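Local coordinates for putative isomerase YbhH (Escherichia coli, PDB 6OTV), which is probably an isomerase of the PrpF family, although its substrate and the reaction it performs have not been established, at residues A[155-163]-A[332-340]. Sequence-based numbering, arbitrary orientation.
Sequences TAAPVALTF and RASVIRTTR. With EDO (1,2-ethanediol), chain E; EDO (1,2-ethanediol), chain N; EDO (1,2-ethanediol), chain D.
Val159 and Leu161 of strand 158-163 pair antiparallel with Arg337 and Val335 of segment 332-340, each pair sharing two backbone hydrogen bonds. Val159 N reaches Arg337 O at 2.8 Å in a nearly straight bond (173°), and Leu161 N meets Val335 O at the same length. Phe163 N adds a bond to Ala333 O.

These close pairs and the buried face beneath them form the tight part. Beta-branched Val159 and Val335 suit a buried, extended strand; Phe163 and Ala333 share their face. Ser98 of helix 94-106 touches Val159, Leu161 and Arg337. Val159 turns CG1 between its own backbone N and carbonyl carbon (chi1 49°), which brings this methyl over the Arg337 carbonyl. Leu161 crosses Arg337 at about a right angle, and Leu161 CD1 lies 3.9 Å from Arg337 CG. Arginine suits this place because its bent aliphatic part serves as an apolar partner, while two of its three nitrogens have partners: NE Ile336 O, in the guanidinium plane, and NH1 Asn95 OD1.

The long strand 332-344 also pairs with strands 3-11 and 315-322, joining the chain's two halves, consistent with the diaminopimelate epimerase-like fold to which PrpF proteins are related.

The face of Ala160, Thr162, Ser334 and Ile336 is looser and nearer solvent. Exposed Ile336 reaches Pro158 CB with CG2 (3.7 Å) and Ala160 CB with CD1. Short, polar Thr162 and Ser334 suit a partly exposed pair with CA atoms 4.1 Å apart; Thr162 CG2 lies 3.6 Å from Arg332 CD. Beyond Pro158, a water replaces the direct bond, donating to Ala157 O and accepting from Thr339 N.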
loop_
_atom_site.group_PDB
_atom_site.type_symbol
_atom_site.label_atom_id
_atom_site.label_comp_id
_atom_site.label_asym_id
_atom_site.label_seq_id
_atom_site.Cartn_x
_atom_site.Cartn_y
_atom_site.Cartn_z
ATOM N N THR A 155 28.454 15.765 3.454
ATOM C CA THR A 155 27.518 15.167 2.516
ATOM C C THR A 155 27.439 13.668 2.758
ATOM O O THR A 155 28.383 13.052 3.256
ATOM C CB THR A 155 27.924 15.436 1.056
ATOM O OG1 THR A 155 29.253 14.951 0.828
ATOM C CG2 THR A 155 27.867 16.930 0.748
ATOM N N ALA A 156 26.299 13.086 2.395
ATOM C CA ALA A 156 26.096 11.651 2.514
ATOM C C ALA A 156 25.153 11.201 1.407
ATOM O O ALA A 156 24.702 12.002 0.583
ATOM C CB ALA A 156 25.554 11.271 3.895
ATOM N N ALA A 157 24.861 9.906 1.399
ATOM C CA ALA A 157 23.971 9.345 0.397
ATOM C C ALA A 157 22.537 9.808 0.644
ATOM O O ALA A 157 22.069 9.803 1.787
ATOM C CB ALA A 157 24.036 7.818 0.416
ATOM N N PRO A 158 21.814 10.207 -0.399
ATOM C CA PRO A 158 20.409 10.585 -0.213
ATOM C C PRO A 158 19.531 9.362 0.001
ATOM O O PRO A 158 19.744 8.305 -0.599
ATOM C CB PRO A 158 20.060 11.300 -1.523
ATOM C CG PRO A 158 20.954 10.652 -2.530
ATOM C CD PRO A 158 22.248 10.363 -1.800
ATOM N N VAL A 159 18.537 9.515 0.873
ATOM C CA VAL A 159 17.460 8.545 1.024
ATOM C C VAL A 159 16.150 9.266 0.743
ATOM O O VAL A 159 15.885 10.330 1.316
ATOM C CB VAL A 159 17.452 7.888 2.419
ATOM C CG1 VAL A 159 17.541 8.930 3.520
ATOM C CG2 VAL A 159 16.206 7.027 2.593
ATOM N N ALA A 160 15.352 8.705 -0.160
ATOM C CA ALA A 160 14.081 9.299 -0.547
ATOM C C ALA A 160 12.961 8.703 0.294
ATOM O O ALA A 160 12.843 7.478 0.404
ATOM C CB ALA A 160 13.812 9.075 -2.036
ATOM N N LEU A 161 12.151 9.572 0.895
ATOM C CA LEU A 161 11.032 9.169 1.742
ATOM C C LEU A 161 9.749 9.672 1.098
ATOM O O LEU A 161 9.518 10.884 1.036
ATOM C CB LEU A 161 11.185 9.725 3.157
ATOM C CG LEU A 161 12.457 9.344 3.915
ATOM C CD1 LEU A 161 12.455 9.977 5.294
ATOM C CD2 LEU A 161 12.599 7.826 4.013
ATOM N N THR A 162 8.919 8.747 0.624
ATOM C CA THR A 162 7.666 9.068 -0.049
ATOM C C THR A 162 6.496 8.636 0.826
ATOM O O THR A 162 6.359 7.449 1.146
ATOM C CB THR A 162 7.589 8.388 -1.414
ATOM O OG1 THR A 162 8.727 8.763 -2.198
ATOM C CG2 THR A 162 6.320 8.804 -2.144
ATOM N N PHE A 163 5.649 9.594 1.191
ATOM C CA PHE A 163 4.493 9.332 2.039
ATOM C C PHE A 163 3.318 8.875 1.183
ATOM O O PHE A 163 2.970 9.525 0.191
ATOM C CB PHE A 163 4.140 10.579 2.852
ATOM C CG PHE A 163 5.125 10.870 3.957
ATOM C CD1 PHE A 163 6.430 11.245 3.661
ATOM C CD2 PHE A 163 4.752 10.756 5.287
ATOM C CE1 PHE A 163 7.343 11.500 4.672
ATOM C CE2 PHE A 163 5.662 11.015 6.305
ATOM C CZ PHE A 163 6.959 11.385 5.995
ATOM N N ARG A 332 0.813 13.208 -3.672
ATOM C CA ARG A 332 1.933 12.438 -3.143
ATOM C C ARG A 332 3.092 13.373 -2.820
ATOM O O ARG A 332 3.467 14.213 -3.646
ATOM C CB ARG A 332 2.380 11.370 -4.142
ATOM C CG ARG A 332 3.086 10.170 -3.519
ATOM C CD ARG A 332 3.684 9.280 -4.597
ATOM N NE ARG A 332 4.706 9.996 -5.355
ATOM C CZ ARG A 332 5.295 9.528 -6.450
ATOM N NH1 ARG A 332 4.961 8.337 -6.927
ATOM N NH2 ARG A 332 6.215 10.256 -7.071
ATOM N N ALA A 333 3.658 13.220 -1.625
ATOM C CA ALA A 333 4.760 14.050 -1.157
ATOM C C ALA A 333 5.978 13.185 -0.871
ATOM O O ALA A 333 5.855 12.079 -0.336
ATOM C CB ALA A 333 4.376 14.826 0.107
ATOM N N SER A 334 7.156 13.695 -1.222
ATOM C CA SER A 334 8.402 13.003 -0.936
ATOM C C SER A 334 9.439 14.009 -0.458
ATOM O O SER A 334 9.400 15.189 -0.816
ATOM C CB SER A 334 8.926 12.237 -2.160
ATOM O OG SER A 334 9.158 13.111 -3.249
ATOM N N VAL A 335 10.362 13.527 0.367
ATOM C CA VAL A 335 11.420 14.345 0.946
ATOM C C VAL A 335 12.726 13.571 0.841
ATOM O O VAL A 335 12.742 12.340 0.953
ATOM C CB VAL A 335 11.100 14.719 2.412
ATOM C CG1 VAL A 335 12.300 15.357 3.089
ATOM C CG2 VAL A 335 9.904 15.662 2.470
ATOM N N ILE A 336 13.822 14.290 0.596
ATOM C CA ILE A 336 15.159 13.711 0.609
ATOM C C ILE A 336 15.771 13.940 1.984
ATOM O O ILE A 336 15.725 15.055 2.517
ATOM C CB ILE A 336 16.047 14.317 -0.492
ATOM C CG1 ILE A 336 15.407 14.134 -1.873
ATOM C CG2 ILE A 336 17.440 13.689 -0.457
ATOM C CD1 ILE A 336 15.370 12.698 -2.353
ATOM N N ARG A 337 16.333 12.885 2.563
ATOM C CA ARG A 337 17.108 12.980 3.790
ATOM C C ARG A 337 18.437 12.272 3.574
ATOM O O ARG A 337 18.730 11.769 2.484
ATOM C CB ARG A 337 16.358 12.366 4.982
ATOM C CG ARG A 337 14.989 12.966 5.273
ATOM C CD ARG A 337 15.085 14.170 6.196
ATOM N NE ARG A 337 15.609 15.343 5.509
ATOM C CZ ARG A 337 15.949 16.472 6.119
ATOM N NH1 ARG A 337 15.822 16.581 7.436
ATOM N NH2 ARG A 337 16.419 17.491 5.412
ATOM N N THR A 338 19.256 12.242 4.619
ATOM C CA THR A 338 20.449 11.412 4.644
ATOM C C THR A 338 20.494 10.681 5.976
ATOM O O THR A 338 19.872 11.095 6.957
ATOM C CB THR A 338 21.742 12.222 4.455
ATOM O OG1 THR A 338 21.987 13.010 5.629
ATOM C CG2 THR A 338 21.645 13.138 3.234
ATOM N N THR A 339 21.239 9.581 6.000
ATOM C CA THR A 339 21.391 8.801 7.216
ATOM C C THR A 339 22.803 8.234 7.252
ATOM O O THR A 339 23.506 8.207 6.239
ATOM C CB THR A 339 20.338 7.682 7.304
ATOM O OG1 THR A 339 20.397 7.059 8.592
ATOM C CG2 THR A 339 20.575 6.632 6.228
ATOM N N ARG A 340 23.220 7.793 8.436
ATOM C CA ARG A 340 24.537 7.188 8.577
ATOM C C ARG A 340 24.538 6.271 9.789
ATOM O O ARG A 340 24.017 6.629 10.848
ATOM C CB ARG A 340 25.633 8.251 8.717
ATOM C CG ARG A 340 27.036 7.721 8.470
ATOM C CD ARG A 340 28.078 8.816 8.627
ATOM N NE ARG A 340 28.323 9.146 10.027
ATOM C CZ ARG A 340 29.165 8.481 10.814
ATOM N NH1 ARG A 340 29.839 7.439 10.341
ATOM N NH2 ARG A 340 29.327 8.853 12.078
HETATM C C1 EDO E . 24.847 14.550 4.891
HETATM O O1 EDO E . 23.507 14.854 5.288
HETATM C C2 EDO E . 25.697 14.410 6.146
HETATM O O2 EDO E . 27.094 14.353 5.840
HETATM C C1 EDO N . 30.142 4.979 6.783
HETATM O O1 EDO N . 29.982 6.255 7.410
HETATM C C2 EDO N . 29.422 3.917 7.608
HETATM O O2 EDO N . 28.140 4.412 8.018
HETATM C C1 EDO D . -1.849 10.863 0.263
HETATM O O1 EDO D . -2.906 9.989 -0.142
HETATM C C2 EDO D . -0.517 10.280 -0.193
HETATM O O2 EDO D . 0.560 10.833 0.571
HETATM O O HOH W 1 22.503 8.286 3.712
#